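Blue (Type 1) copper domain protein (Nitrosopumilus maritimus, PDB 5FC9) is a purple cupredoxin that holds a mononuclear type 1 copper centre with an open binding site and probably takes part in electron transfer. Local coordinates at the interface of chains A and B. Sequence-based numbering; all coordinates share one arbitrary frame. Chains: chain A/B, Blue (Type 1) copper domain protein.

Contact 1: the interface of chains A and B. Residues chain A 23, 25, 91, 93; chain B 23, 25, 91, 93.
In this cupredoxin domain of the plastocyanin/azurin family, strands 23-26 and 89-94 of chain A face their counterparts in chain B across a near two-fold axis, with A:Asn23 meeting B:Asn23 at the centre. The two amide side chains cross at about a right angle, their planes 49° apart, and bring A:Asn23 ND2 to 3.2 Å from B:Asn23 ND2. Both nitrogens are donors, so this approach is not a hydrogen bond, and the link is made by water. A:Asn23 has CG anti to its backbone N (chi1 179°), which leans the amide along its own strand toward A:Thr93, while ND2 turns to chain B. Its OD1 accepts from A:Thr93 OG1 at 2.6 Å, in the carbonyl plane and on a lone pair, which fixes the amide's rotation. A:Asn23 ND2 then binds water 1 at 3.0 Å, and water 1 reaches B:Thr93 OG1 at 2.7 Å. In the twin bridge, water 2 joins B:Asn23 ND2 to A:Thr93 OG1 and also meets B:Glu25 OE2. An alanine in place of A:Asn23 would probably leave A:Thr93 OG1 without its acceptor and water 1 without its donor on this side. Water 3 lies between the carboxylates, 2.7 Å from A:Glu25 OE2 and 2.9 Å from B:Glu25 OE2. The like charges are thus likely to be partly screened. Beside the amides, the A:Leu91 CD1 methyl packs against B:Asn23 CB at 3.4 Å, whereas the B:Leu91 counterpart stands further off.

Contact 2: the interface of chains A and B. Residues chain A 13-14, 86-87; chain B 13-14, 87.
A:Trp87 and B:Trp87 meet across the two-fold, in the loops that flank the type 1 copper site of this cupredoxin: in each chain the tryptophan lies two residues after the copper ligand His85. The tight part is built from the roots of these side chains, which cross at about a right angle. A:Trp87 CB rests 3.7 Å from B:Trp87 CD1, and the reciprocal pair, A:Trp87 CD1 and B:Trp87 CB, is 4.0 Å apart. In A:Trp87, CG sits between the backbone N and the carbonyl carbon (chi1 60°), and the benzo edge next to CB turns toward the loop of chain B, with CE3 3.6 Å from the carbonyl oxygen B:Val13 O. The matching approach from the other side differs, since there B:Trp87 CB comes 3.8 Å from the carbonyl oxygen A:Thr14 O. Each indole is also backed by the valine of its own chain: A:Val13 CG2 lies 3.5 Å above the A:Trp87 ring plane, offset toward the rim, and B:Val13 CG1 takes that place over B:Trp87. The valines, which cross at about a right angle, add a methyl contact, A:Val13 CG1 to B:Val13 CG1 at 4.0 Å. On the looser, wetter side water 4, in plane at the edge of the A:Trp87 ring, bridges the carbonyl oxygens A:Trp87 O and B:Trp87 O, the latter at 2.7 Å. No nitrogen or oxygen lies within bonding reach of one in the other chain, so this patch holds by apolar packing and a bridging water. The contact could be a product of crystal packing; if the pair forms in solution, it would bring together the loops that follow the copper ligand His85 in the two chains.

Contact 1: the interface of chains A and B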
ATOM      1  N   ASN A  23      11.920  -3.966  16.392  1.00 17.27           N
ATOM      2  CA  ASN A  23      11.792  -3.925  17.845  1.00 19.63           C
ATOM      3  C   ASN A  23      13.172  -4.115  18.440  1.00 19.08           C
ATOM      4  O   ASN A  23      13.758  -5.184  18.303  1.00 21.32           O
ATOM      5  CB  ASN A  23      10.844  -5.004  18.382  1.00 20.52           C
ATOM      6  CG  ASN A  23      10.728  -4.966  19.907  1.00 20.38           C
ATOM      7  OD1 ASN A  23      10.740  -3.893  20.508  1.00 20.67           O
ATOM      8  ND2 ASN A  23      10.625  -6.137  20.530  1.00 22.39           N
ATOM      9  N   GLU A  25      15.325  -4.673  21.563  1.00 22.37           N
ATOM     10  CA  GLU A  25      15.269  -5.105  22.959  1.00 24.56           C
ATOM     11  C   GLU A  25      16.548  -4.711  23.699  1.00 25.20           C
ATOM     12  O   GLU A  25      17.646  -5.102  23.312  1.00 27.43           O
ATOM     13  CB  GLU A  25      15.048  -6.618  23.044  1.00 29.14           C
ATOM     14  CG  GLU A  25      13.692  -7.050  22.514  1.00 31.88           C
ATOM     15  CD  GLU A  25      13.560  -8.551  22.349  1.00 41.54           C
ATOM     16  OE1 GLU A  25      14.459  -9.166  21.740  1.00 45.78           O
ATOM     17  OE2 GLU A  25      12.551  -9.114  22.825  1.00 44.31           O
ATOM     18  N   LEU A  91       9.489  -0.011  17.581  1.00 17.02           N
ATOM     19  CA  LEU A  91       9.432  -0.212  19.023  1.00 18.38           C
ATOM     20  C   LEU A  91      10.808  -0.239  19.653  1.00 17.06           C
ATOM     21  O   LEU A  91      11.770  -0.726  19.063  1.00 17.43           O
ATOM     22  CB  LEU A  91       8.730  -1.528  19.360  1.00 18.95           C
ATOM     23  CG  LEU A  91       7.331  -1.745  18.809  1.00 22.06           C
ATOM     24  CD1 LEU A  91       6.910  -3.150  19.135  1.00 26.61           C
ATOM     25  CD2 LEU A  91       6.407  -0.777  19.478  1.00 26.60           C
ATOM     26  N   THR A  93      11.874  -1.911  23.291  1.00 18.96           N
ATOM     27  CA  THR A  93      11.357  -2.679  24.409  1.00 22.17           C
ATOM     28  C   THR A  93      12.425  -2.763  25.484  1.00 22.51           C
ATOM     29  O   THR A  93      13.456  -3.412  25.296  1.00 23.04           O
ATOM     30  CB  THR A  93      10.920  -4.080  23.972  1.00 24.40           C
ATOM     31  OG1 THR A  93       9.868  -3.960  23.003  1.00 22.57           O
ATOM     32  CG2 THR A  93      10.410  -4.879  25.169  1.00 24.94           C
TER
ATOM     33  N   ASN B  23       3.895  -5.595  18.786  1.00 17.40           N
ATOM     34  CA  ASN B  23       4.680  -6.788  19.062  1.00 18.52           C
ATOM     35  C   ASN B  23       3.982  -7.605  20.130  1.00 19.64           C
ATOM     36  O   ASN B  23       3.830  -7.139  21.261  1.00 21.78           O
ATOM     37  CB  ASN B  23       6.086  -6.426  19.529  1.00 19.52           C
ATOM     38  CG  ASN B  23       6.925  -7.644  19.879  1.00 19.14           C
ATOM     39  OD1 ASN B  23       6.840  -8.685  19.227  1.00 19.71           O
ATOM     40  ND2 ASN B  23       7.752  -7.511  20.925  1.00 21.69           N
ATOM     41  N   GLU B  25       4.164 -10.574  22.640  1.00 21.97           N
ATOM     42  CA  GLU B  25       5.099 -11.465  23.330  1.00 24.97           C
ATOM     43  C   GLU B  25       4.375 -12.673  23.918  1.00 24.52           C
ATOM     44  O   GLU B  25       3.450 -12.520  24.716  1.00 28.20           O
ATOM     45  CB  GLU B  25       5.839 -10.719  24.441  1.00 26.71           C
ATOM     46  CG  GLU B  25       6.644  -9.518  23.973  1.00 31.98           C
ATOM     47  CD  GLU B  25       7.295  -8.784  25.129  1.00 41.11           C
ATOM     48  OE1 GLU B  25       7.024  -9.159  26.289  1.00 45.87           O
ATOM     49  OE2 GLU B  25       8.067  -7.831  24.883  1.00 43.84           O
ATOM     50  N   LEU B  91       4.851  -7.783  14.652  1.00 16.48           N
ATOM     51  CA  LEU B  91       5.732  -8.855  15.102  1.00 17.63           C
ATOM     52  C   LEU B  91       5.068  -9.745  16.131  1.00 17.36           C
ATOM     53  O   LEU B  91       4.229  -9.302  16.908  1.00 17.49           O
ATOM     54  CB  LEU B  91       7.020  -8.309  15.722  1.00 18.93           C
ATOM     55  CG  LEU B  91       7.818  -7.245  14.981  1.00 22.08           C
ATOM     56  CD1 LEU B  91       7.297  -5.856  15.327  1.00 21.51           C
ATOM     57  CD2 LEU B  91       9.278  -7.373  15.366  1.00 23.35           C
ATOM     58  N   THR B  93       6.748 -12.200  19.022  1.00 20.20           N
ATOM     59  CA  THR B  93       8.016 -12.591  19.632  1.00 21.64           C
ATOM     60  C   THR B  93       7.786 -13.772  20.564  1.00 20.82           C
ATOM     61  O   THR B  93       7.070 -13.654  21.550  1.00 23.17           O
ATOM     62  CB  THR B  93       8.648 -11.422  20.391  1.00 19.20           C
ATOM     63  OG1 THR B  93       8.913 -10.351  19.470  1.00 21.55           O
ATOM     64  CG2 THR B  93       9.962 -11.847  21.029  1.00 23.80           C
TER
HETATM   65  O   HOH W   1      11.161  -8.802  19.286  1.00 23.46           O
HETATM   66  O   HOH W   2       7.582  -5.544  23.112  1.00 24.15           O
HETATM   67  O   HOH W   3      10.045  -8.206  22.848  1.00 33.69           O

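Contact 2: the interface of chains A and B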
ATOM      1  N   VAL A  13       6.432   3.452   0.538  1.00 12.39           N
ATOM      2  CA  VAL A  13       5.152   3.155   1.187  1.00 13.03           C
ATOM      3  C   VAL A  13       4.864   1.667   1.024  1.00 12.51           C
ATOM      4  O   VAL A  13       4.044   1.258   0.189  1.00 14.32           O
ATOM      5  CB  VAL A  13       3.994   3.996   0.600  1.00 14.68           C
ATOM      6  CG1 VAL A  13       2.732   3.807   1.414  1.00 16.69           C
ATOM      7  CG2 VAL A  13       4.371   5.485   0.555  1.00 17.22           C
ATOM      8  N   THR A  14       5.571   0.850   1.803  1.00 13.47           N
ATOM      9  CA  THR A  14       5.437  -0.592   1.681  1.00 12.70           C
ATOM     10  C   THR A  14       6.095  -1.239   2.883  1.00 13.47           C
ATOM     11  O   THR A  14       6.552  -0.533   3.792  1.00 15.18           O
ATOM     12  CB  THR A  14       6.056  -1.114   0.360  1.00 15.04           C
ATOM     13  OG1 THR A  14       5.690  -2.482   0.158  1.00 14.64           O
ATOM     14  CG2 THR A  14       7.579  -0.996   0.393  1.00 12.54           C
ATOM     15  N   PRO A  86       4.584   8.506   8.567  1.00 15.76           N
ATOM     16  CA  PRO A  86       3.970   7.999   9.801  1.00 17.32           C
ATOM     17  C   PRO A  86       3.624   6.512   9.768  1.00 15.86           C
ATOM     18  O   PRO A  86       3.397   5.931  10.828  1.00 16.46           O
ATOM     19  CB  PRO A  86       2.706   8.855   9.935  1.00 19.55           C
ATOM     20  CG  PRO A  86       2.445   9.395   8.600  1.00 20.55           C
ATOM     21  CD  PRO A  86       3.778   9.565   7.941  1.00 17.22           C
ATOM     22  N   TRP A  87       3.602   5.906   8.582  1.00 15.65           N
ATOM     23  CA  TRP A  87       3.404   4.459   8.480  1.00 15.80           C
ATOM     24  C   TRP A  87       4.629   3.682   8.971  1.00 15.65           C
ATOM     25  O   TRP A  87       4.557   2.479   9.228  1.00 17.95           O
ATOM     26  CB  TRP A  87       3.066   4.041   7.041  1.00 15.68           C
ATOM     27  CG  TRP A  87       4.120   4.391   6.040  1.00 14.89           C
ATOM     28  CD1 TRP A  87       5.146   3.585   5.596  1.00 15.23           C
ATOM     29  CD2 TRP A  87       4.259   5.635   5.357  1.00 13.31           C
ATOM     30  NE1 TRP A  87       5.908   4.269   4.677  1.00 14.41           N
ATOM     31  CE2 TRP A  87       5.394   5.531   4.522  1.00 14.29           C
ATOM     32  CE3 TRP A  87       3.533   6.832   5.368  1.00 15.57           C
ATOM     33  CZ2 TRP A  87       5.805   6.582   3.696  1.00 14.30           C
ATOM     34  CZ3 TRP A  87       3.952   7.878   4.560  1.00 16.77           C
ATOM     35  CH2 TRP A  87       5.087   7.747   3.739  1.00 16.19           C
TER
ATOM     36  N   VAL B  13      -2.703   4.953   5.432  1.00 19.80           N
ATOM     37  CA  VAL B  13      -1.260   5.113   5.557  1.00 19.23           C
ATOM     38  C   VAL B  13      -0.884   6.107   6.663  1.00 20.24           C
ATOM     39  O   VAL B  13       0.087   6.859   6.552  1.00 25.54           O
ATOM     40  CB  VAL B  13      -0.630   5.543   4.216  1.00 21.96           C
ATOM     41  CG1 VAL B  13      -0.786   4.424   3.188  1.00 22.15           C
ATOM     42  CG2 VAL B  13      -1.269   6.816   3.709  1.00 25.99           C
ATOM     43  N   THR B  14      -1.630   6.047   7.755  1.00 19.39           N
ATOM     44  CA  THR B  14      -1.491   6.960   8.881  1.00 21.53           C
ATOM     45  C   THR B  14      -0.632   6.372   9.986  1.00 19.87           C
ATOM     46  O   THR B  14      -0.364   5.170  10.003  1.00 19.39           O
ATOM     47  CB  THR B  14      -2.869   7.297   9.470  1.00 21.74           C
ATOM     48  OG1 THR B  14      -3.541   6.077   9.804  1.00 21.60           O
ATOM     49  CG2 THR B  14      -3.698   8.050   8.454  1.00 25.30           C
ATOM     50  N   TRP B  87       2.549  -2.018   4.031  1.00 14.48           N
ATOM     51  CA  TRP B  87       3.238  -1.144   4.982  1.00 14.87           C
ATOM     52  C   TRP B  87       2.836  -1.440   6.425  1.00 16.71           C
ATOM     53  O   TRP B  87       3.513  -1.008   7.366  1.00 16.29           O
ATOM     54  CB  TRP B  87       2.969   0.332   4.666  1.00 15.31           C
ATOM     55  CG  TRP B  87       1.529   0.716   4.846  1.00 16.21           C
ATOM     56  CD1 TRP B  87       0.937   1.211   5.975  1.00 16.61           C
ATOM     57  CD2 TRP B  87       0.502   0.609   3.866  1.00 15.55           C
ATOM     58  NE1 TRP B  87      -0.404   1.428   5.748  1.00 15.41           N
ATOM     59  CE2 TRP B  87      -0.692   1.069   4.456  1.00 17.19           C
ATOM     60  CE3 TRP B  87       0.482   0.189   2.531  1.00 17.69           C
ATOM     61  CZ2 TRP B  87      -1.901   1.100   3.762  1.00 17.11           C
ATOM     62  CZ3 TRP B  87      -0.707   0.217   1.852  1.00 18.36           C
ATOM     63  CH2 TRP B  87      -1.887   0.670   2.466  1.00 18.49           C
TER
HETATM   64  O   HOH W   4       5.765   0.445   7.406  1.00 20.88           O

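The C-alpha centres of contact 1 and contact 2 lie about 19 Å apart, and the two share no residue. They are nevertheless joined along the chain: strand 89-94, which supplies part of contact 1, starts just after the tryptophan of contact 2, and strand 23-26 follows the loop that holds its valine and threonine. Contact 1 is water-mediated and polar, contact 2 largely apolar, so together they hold two separate places in one interface and would probably limit rocking of the subunits. The deposited assembly has four copies, but that alone does not establish that this pair forms in the full-length protein.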